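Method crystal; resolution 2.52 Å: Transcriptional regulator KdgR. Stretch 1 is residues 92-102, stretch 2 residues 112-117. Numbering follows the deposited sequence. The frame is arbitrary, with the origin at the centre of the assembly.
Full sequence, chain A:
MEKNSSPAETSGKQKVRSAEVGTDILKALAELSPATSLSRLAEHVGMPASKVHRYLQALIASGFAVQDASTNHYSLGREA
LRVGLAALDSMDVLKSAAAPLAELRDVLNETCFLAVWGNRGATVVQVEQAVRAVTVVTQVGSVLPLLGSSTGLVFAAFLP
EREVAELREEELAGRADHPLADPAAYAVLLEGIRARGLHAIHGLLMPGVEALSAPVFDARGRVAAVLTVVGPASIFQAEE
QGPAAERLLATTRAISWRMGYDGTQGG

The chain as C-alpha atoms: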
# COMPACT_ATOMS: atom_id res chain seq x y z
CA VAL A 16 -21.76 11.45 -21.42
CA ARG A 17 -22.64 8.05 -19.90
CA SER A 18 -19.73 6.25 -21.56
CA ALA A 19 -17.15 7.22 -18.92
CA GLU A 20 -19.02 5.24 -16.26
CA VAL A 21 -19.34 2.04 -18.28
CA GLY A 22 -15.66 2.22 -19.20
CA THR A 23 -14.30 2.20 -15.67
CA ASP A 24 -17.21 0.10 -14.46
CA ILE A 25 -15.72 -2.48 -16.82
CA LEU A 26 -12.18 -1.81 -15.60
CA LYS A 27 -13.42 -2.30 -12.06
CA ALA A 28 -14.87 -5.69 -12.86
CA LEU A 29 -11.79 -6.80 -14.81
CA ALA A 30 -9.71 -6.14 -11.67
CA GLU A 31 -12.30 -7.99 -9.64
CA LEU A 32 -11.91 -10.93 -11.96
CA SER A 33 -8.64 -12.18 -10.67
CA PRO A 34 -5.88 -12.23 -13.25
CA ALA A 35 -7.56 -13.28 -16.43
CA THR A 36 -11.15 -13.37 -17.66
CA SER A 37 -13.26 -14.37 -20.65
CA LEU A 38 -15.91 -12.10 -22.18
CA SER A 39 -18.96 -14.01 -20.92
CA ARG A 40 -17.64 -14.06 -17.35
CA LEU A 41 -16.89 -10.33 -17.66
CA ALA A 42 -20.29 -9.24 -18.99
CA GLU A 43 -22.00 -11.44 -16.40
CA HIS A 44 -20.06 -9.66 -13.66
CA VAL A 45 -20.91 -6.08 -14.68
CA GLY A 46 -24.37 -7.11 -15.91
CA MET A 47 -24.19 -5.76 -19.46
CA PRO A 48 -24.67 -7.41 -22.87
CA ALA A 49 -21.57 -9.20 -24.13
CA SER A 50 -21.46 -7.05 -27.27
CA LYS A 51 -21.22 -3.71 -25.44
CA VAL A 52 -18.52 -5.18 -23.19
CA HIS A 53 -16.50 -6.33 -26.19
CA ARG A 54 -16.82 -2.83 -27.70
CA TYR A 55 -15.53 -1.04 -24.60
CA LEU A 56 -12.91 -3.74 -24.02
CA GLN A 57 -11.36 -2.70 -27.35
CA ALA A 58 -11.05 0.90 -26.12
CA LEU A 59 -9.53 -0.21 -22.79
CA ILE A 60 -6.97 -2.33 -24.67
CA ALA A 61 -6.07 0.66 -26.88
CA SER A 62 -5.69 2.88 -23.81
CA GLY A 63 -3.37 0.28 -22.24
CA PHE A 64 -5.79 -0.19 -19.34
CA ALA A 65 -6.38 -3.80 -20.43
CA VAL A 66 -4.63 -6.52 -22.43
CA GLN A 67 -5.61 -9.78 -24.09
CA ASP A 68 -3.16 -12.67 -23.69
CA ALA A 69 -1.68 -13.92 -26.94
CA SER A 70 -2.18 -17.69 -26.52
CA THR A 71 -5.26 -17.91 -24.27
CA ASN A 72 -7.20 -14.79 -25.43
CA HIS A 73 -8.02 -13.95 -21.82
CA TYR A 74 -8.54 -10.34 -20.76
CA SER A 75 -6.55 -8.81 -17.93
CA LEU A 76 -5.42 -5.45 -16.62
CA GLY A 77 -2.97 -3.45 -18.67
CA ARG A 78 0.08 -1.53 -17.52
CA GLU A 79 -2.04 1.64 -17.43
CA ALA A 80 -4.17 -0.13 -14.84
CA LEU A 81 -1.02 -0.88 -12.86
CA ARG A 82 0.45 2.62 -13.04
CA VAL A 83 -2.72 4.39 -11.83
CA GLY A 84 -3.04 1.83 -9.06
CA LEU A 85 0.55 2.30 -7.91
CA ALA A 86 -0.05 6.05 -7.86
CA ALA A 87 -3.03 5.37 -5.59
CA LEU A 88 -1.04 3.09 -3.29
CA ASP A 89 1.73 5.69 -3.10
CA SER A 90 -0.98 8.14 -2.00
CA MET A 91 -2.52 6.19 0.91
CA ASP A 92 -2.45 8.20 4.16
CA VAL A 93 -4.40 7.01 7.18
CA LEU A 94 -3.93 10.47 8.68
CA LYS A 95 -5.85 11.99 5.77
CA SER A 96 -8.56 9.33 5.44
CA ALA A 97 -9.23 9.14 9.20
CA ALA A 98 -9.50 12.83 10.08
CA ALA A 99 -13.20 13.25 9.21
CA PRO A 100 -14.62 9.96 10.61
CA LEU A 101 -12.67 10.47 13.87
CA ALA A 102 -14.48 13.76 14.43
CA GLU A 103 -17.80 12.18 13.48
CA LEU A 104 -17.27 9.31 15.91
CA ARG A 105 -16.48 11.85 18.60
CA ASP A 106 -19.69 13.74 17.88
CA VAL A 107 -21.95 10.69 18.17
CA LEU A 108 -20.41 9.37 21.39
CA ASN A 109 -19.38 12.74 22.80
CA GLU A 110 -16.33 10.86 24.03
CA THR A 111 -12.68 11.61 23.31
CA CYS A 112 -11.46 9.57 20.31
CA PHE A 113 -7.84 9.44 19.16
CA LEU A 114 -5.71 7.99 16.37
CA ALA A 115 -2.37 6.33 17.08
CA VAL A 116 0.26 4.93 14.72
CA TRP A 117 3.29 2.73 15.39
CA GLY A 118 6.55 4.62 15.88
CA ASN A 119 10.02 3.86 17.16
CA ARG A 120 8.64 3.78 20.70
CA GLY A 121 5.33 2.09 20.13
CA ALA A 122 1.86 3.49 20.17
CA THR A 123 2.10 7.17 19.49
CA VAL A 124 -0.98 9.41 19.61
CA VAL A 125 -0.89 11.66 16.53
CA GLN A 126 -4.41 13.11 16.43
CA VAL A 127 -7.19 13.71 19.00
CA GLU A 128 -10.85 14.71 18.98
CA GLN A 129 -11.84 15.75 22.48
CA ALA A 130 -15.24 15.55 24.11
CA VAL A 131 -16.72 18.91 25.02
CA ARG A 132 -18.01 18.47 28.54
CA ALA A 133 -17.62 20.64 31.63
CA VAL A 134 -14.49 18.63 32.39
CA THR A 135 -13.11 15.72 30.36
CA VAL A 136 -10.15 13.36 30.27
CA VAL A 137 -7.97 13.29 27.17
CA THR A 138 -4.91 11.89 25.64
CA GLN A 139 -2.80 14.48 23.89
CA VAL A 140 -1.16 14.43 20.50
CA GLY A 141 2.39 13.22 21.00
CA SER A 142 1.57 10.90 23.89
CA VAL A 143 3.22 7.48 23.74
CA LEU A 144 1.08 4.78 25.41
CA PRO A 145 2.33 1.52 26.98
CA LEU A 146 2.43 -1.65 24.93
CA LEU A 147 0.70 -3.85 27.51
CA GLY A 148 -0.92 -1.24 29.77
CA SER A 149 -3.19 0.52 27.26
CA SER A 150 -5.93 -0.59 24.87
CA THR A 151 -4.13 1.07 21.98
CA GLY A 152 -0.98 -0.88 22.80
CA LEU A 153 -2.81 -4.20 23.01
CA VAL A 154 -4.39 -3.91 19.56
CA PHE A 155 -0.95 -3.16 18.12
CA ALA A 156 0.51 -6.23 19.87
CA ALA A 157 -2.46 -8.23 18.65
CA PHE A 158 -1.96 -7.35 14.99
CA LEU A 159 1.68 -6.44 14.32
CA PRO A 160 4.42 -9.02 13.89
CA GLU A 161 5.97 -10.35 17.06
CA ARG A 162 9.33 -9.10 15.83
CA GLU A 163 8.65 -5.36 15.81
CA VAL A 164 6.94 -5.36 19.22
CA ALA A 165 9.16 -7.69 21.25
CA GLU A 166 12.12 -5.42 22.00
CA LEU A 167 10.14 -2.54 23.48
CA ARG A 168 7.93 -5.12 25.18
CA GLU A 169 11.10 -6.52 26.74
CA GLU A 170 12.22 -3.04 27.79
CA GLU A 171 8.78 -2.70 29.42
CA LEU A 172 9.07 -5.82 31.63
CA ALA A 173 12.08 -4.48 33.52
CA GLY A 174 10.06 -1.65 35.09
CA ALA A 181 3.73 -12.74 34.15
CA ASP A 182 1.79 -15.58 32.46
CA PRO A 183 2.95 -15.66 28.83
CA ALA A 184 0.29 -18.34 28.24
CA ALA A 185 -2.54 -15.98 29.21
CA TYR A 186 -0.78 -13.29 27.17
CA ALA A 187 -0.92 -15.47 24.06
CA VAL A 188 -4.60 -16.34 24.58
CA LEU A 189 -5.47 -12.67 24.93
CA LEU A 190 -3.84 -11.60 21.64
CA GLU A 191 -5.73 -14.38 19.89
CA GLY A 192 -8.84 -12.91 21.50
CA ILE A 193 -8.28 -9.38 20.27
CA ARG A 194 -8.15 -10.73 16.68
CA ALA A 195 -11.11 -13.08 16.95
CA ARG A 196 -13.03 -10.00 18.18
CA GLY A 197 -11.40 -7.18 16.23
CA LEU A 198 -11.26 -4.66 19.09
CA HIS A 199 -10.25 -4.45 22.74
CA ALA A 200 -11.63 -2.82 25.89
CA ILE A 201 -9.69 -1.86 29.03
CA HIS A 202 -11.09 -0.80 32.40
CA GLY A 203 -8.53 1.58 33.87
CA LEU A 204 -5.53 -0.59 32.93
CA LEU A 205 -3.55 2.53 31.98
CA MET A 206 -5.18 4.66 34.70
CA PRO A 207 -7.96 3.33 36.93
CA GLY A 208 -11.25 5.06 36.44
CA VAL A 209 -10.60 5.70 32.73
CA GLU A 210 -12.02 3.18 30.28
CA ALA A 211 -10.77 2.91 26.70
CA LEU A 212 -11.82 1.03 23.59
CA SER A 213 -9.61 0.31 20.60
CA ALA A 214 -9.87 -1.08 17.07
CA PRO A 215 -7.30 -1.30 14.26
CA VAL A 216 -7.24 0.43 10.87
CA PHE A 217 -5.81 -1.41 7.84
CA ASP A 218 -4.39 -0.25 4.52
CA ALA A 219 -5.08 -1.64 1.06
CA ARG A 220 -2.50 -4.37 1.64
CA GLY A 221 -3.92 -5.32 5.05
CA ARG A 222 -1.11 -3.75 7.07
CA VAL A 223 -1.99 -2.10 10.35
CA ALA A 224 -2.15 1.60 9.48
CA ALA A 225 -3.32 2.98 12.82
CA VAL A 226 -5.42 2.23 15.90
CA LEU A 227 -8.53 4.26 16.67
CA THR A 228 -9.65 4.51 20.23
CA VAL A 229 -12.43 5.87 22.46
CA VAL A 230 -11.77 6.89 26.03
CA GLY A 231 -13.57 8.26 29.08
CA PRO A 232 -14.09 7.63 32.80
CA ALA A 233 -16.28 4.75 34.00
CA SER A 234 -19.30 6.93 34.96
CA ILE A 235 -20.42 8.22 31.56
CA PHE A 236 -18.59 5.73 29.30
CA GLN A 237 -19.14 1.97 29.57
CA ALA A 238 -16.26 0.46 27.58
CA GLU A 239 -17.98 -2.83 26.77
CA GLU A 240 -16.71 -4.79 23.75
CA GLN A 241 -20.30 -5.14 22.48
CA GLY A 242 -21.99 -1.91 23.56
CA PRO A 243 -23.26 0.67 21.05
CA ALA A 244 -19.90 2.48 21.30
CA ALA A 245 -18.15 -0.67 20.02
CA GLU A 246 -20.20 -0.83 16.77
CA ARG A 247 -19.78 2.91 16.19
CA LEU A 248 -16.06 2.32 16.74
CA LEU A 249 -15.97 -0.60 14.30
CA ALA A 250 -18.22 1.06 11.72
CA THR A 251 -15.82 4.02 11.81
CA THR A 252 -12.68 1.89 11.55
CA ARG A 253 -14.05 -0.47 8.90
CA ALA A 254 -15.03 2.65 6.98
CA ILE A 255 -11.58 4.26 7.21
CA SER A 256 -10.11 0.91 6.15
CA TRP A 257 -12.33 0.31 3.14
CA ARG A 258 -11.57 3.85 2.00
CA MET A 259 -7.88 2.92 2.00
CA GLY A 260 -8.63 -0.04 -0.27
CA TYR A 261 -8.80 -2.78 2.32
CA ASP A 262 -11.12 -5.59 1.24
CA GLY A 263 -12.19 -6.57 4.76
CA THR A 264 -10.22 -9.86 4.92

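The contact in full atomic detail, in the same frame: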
# COMPACT_ATOMS: atom_id res chain seq x y z
N ASP A 92 -2.85 7.44 2.97
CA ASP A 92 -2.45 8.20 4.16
C ASP A 92 -3.57 8.07 5.19
O ASP A 92 -4.59 8.77 5.09
CB ASP A 92 -2.19 9.66 3.82
CG ASP A 92 -1.83 10.47 5.05
OD1 ASP A 92 -1.17 9.90 5.95
OD2 ASP A 92 -2.20 11.66 5.14
N VAL A 93 -3.38 7.19 6.17
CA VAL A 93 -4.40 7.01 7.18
C VAL A 93 -4.65 8.31 7.94
O VAL A 93 -5.73 8.50 8.48
CB VAL A 93 -4.01 5.87 8.14
CG1 VAL A 93 -2.88 6.30 9.06
CG2 VAL A 93 -5.22 5.38 8.92
N LEU A 94 -3.68 9.22 7.97
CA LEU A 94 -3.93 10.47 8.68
C LEU A 94 -4.93 11.33 7.93
O LEU A 94 -5.78 11.98 8.54
CB LEU A 94 -2.62 11.22 8.90
CG LEU A 94 -2.06 11.00 10.31
CD1 LEU A 94 -1.85 9.52 10.62
CD2 LEU A 94 -0.78 11.81 10.56
N LYS A 95 -4.85 11.32 6.59
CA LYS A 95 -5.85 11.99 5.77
C LYS A 95 -7.21 11.30 5.88
O LYS A 95 -8.20 11.92 6.30
CB LYS A 95 -5.38 12.03 4.31
CG LYS A 95 -6.39 12.63 3.30
CD LYS A 95 -7.06 11.57 2.42
CE LYS A 95 -8.45 12.02 1.96
NZ LYS A 95 -9.30 10.94 1.37
N SER A 96 -7.26 10.01 5.55
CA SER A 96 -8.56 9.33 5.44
C SER A 96 -9.30 9.29 6.78
O SER A 96 -10.53 9.20 6.79
CB SER A 96 -8.38 7.89 4.92
OG SER A 96 -7.32 7.78 3.99
N ALA A 97 -8.58 9.32 7.90
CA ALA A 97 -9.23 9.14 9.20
C ALA A 97 -9.77 10.43 9.80
O ALA A 97 -10.68 10.37 10.63
CB ALA A 97 -8.25 8.51 10.19
N ALA A 98 -9.26 11.58 9.37
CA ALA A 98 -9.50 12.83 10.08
C ALA A 98 -10.99 13.15 10.20
O ALA A 98 -11.45 13.56 11.28
CB ALA A 98 -8.74 13.96 9.39
N ALA A 99 -11.77 12.95 9.12
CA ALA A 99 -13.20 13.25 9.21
C ALA A 99 -13.94 12.22 10.05
O ALA A 99 -14.66 12.63 10.98
CB ALA A 99 -13.82 13.39 7.82
N PRO A 100 -13.83 10.91 9.81
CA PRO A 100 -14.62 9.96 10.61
C PRO A 100 -14.26 9.96 12.10
O PRO A 100 -15.12 9.63 12.93
CB PRO A 100 -14.31 8.61 9.96
CG PRO A 100 -13.91 8.96 8.54
CD PRO A 100 -13.15 10.24 8.68
N LEU A 101 -13.02 10.33 12.46
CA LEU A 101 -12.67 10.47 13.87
C LEU A 101 -13.55 11.53 14.53
O LEU A 101 -14.12 11.31 15.61
CB LEU A 101 -11.19 10.85 14.00
CG LEU A 101 -10.65 10.93 15.44
CD1 LEU A 101 -10.44 9.55 16.06
CD2 LEU A 101 -9.35 11.72 15.54
N ALA A 102 -13.69 12.67 13.87
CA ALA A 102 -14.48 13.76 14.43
C ALA A 102 -15.96 13.40 14.46
O ALA A 102 -16.69 13.79 15.38
CB ALA A 102 -14.23 15.02 13.61
N CYS A 112 -12.02 10.59 21.20
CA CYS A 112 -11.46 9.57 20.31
C CYS A 112 -10.10 10.04 19.81
O CYS A 112 -9.89 11.24 19.63
CB CYS A 112 -12.36 9.30 19.10
SG CYS A 112 -14.10 9.05 19.52
N PHE A 113 -9.18 9.09 19.62
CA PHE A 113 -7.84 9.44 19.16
C PHE A 113 -7.33 8.41 18.15
O PHE A 113 -7.81 7.27 18.08
CB PHE A 113 -6.84 9.59 20.32
CG PHE A 113 -6.70 8.37 21.23
CD1 PHE A 113 -5.62 7.51 21.09
CD2 PHE A 113 -7.58 8.16 22.28
CE1 PHE A 113 -5.46 6.41 21.97
CE2 PHE A 113 -7.44 7.08 23.16
CZ PHE A 113 -6.39 6.21 23.00
N LEU A 114 -6.38 8.86 17.33
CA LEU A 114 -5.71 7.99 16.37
C LEU A 114 -4.24 7.86 16.77
O LEU A 114 -3.58 8.86 17.08
CB LEU A 114 -5.81 8.55 14.95
CG LEU A 114 -5.47 7.58 13.80
CD1 LEU A 114 -6.58 6.54 13.62
CD2 LEU A 114 -5.26 8.35 12.52
N ALA A 115 -3.76 6.62 16.80
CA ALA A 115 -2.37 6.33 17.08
C ALA A 115 -1.80 5.50 15.94
O ALA A 115 -2.50 4.70 15.32
CB ALA A 115 -2.20 5.57 18.38
N VAL A 116 -0.51 5.73 15.66
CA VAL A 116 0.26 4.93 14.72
C VAL A 116 1.47 4.36 15.45
O VAL A 116 1.77 4.74 16.58
CB VAL A 116 0.72 5.74 13.49
CG1 VAL A 116 -0.50 6.42 12.80
CG2 VAL A 116 1.79 6.76 13.93
N TRP A 117 2.18 3.45 14.78
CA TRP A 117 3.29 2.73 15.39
C TRP A 117 4.61 3.42 15.04
O TRP A 117 4.97 3.53 13.86
CB TRP A 117 3.29 1.27 14.93
CG TRP A 117 4.36 0.43 15.54
CD1 TRP A 117 5.55 0.04 14.96
CD2 TRP A 117 4.37 -0.10 16.87
NE1 TRP A 117 6.27 -0.73 15.84
CE2 TRP A 117 5.57 -0.83 17.02
CE3 TRP A 117 3.47 -0.05 17.93
CZ2 TRP A 117 5.89 -1.50 18.20
CZ3 TRP A 117 3.79 -0.72 19.11
CH2 TRP A 117 5.00 -1.43 19.23

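How does the strand begin its contact with the helix? At Cys-112, whose CA-to-CB bond points toward the helix, Leu-101 closes in: its CD1 lies 3.6 Å from Cys-112 CB. The two backbones are near here, with Leu-101 CA 6.6 Å from Cys-112 CA. Leu-101 CD1 also reaches the strand backbone, 3.8 Å from Phe-113 N, while the Phe-113 side chain starts away from the helix.

What does Leu-114 meet? Two residues on, as strand alternation dictates, a side chain again points toward the helix. Leu-114 CD2 packs 3.8 Å from Ala-97 CB and 4.1 Å from Leu-94 CD1. The same Leu-114 methyl also comes near the helix backbone, with Leu-114 CD2 4.1 Å from Val-93 O.

Where does the contact end? Ala-115 points away and touches nothing on the helix, but Val-116 turns back: its CG1 sits 4.0 Å from Leu-94 CD1 and 4.4 Å from Val-93 CG1. Leu-94 starts sideways, yet its end bends nearer the strand.

What holds the pair together? No hydrogen bond crosses; the side-chain packing is apolar, between nearly antiparallel elements at 163°. Asp-92 instead caps its own helix, accepting weak bonds from Leu-94 N to OD1 (3.3 Å) and Lys-95 N to OD2 (3.0 Å).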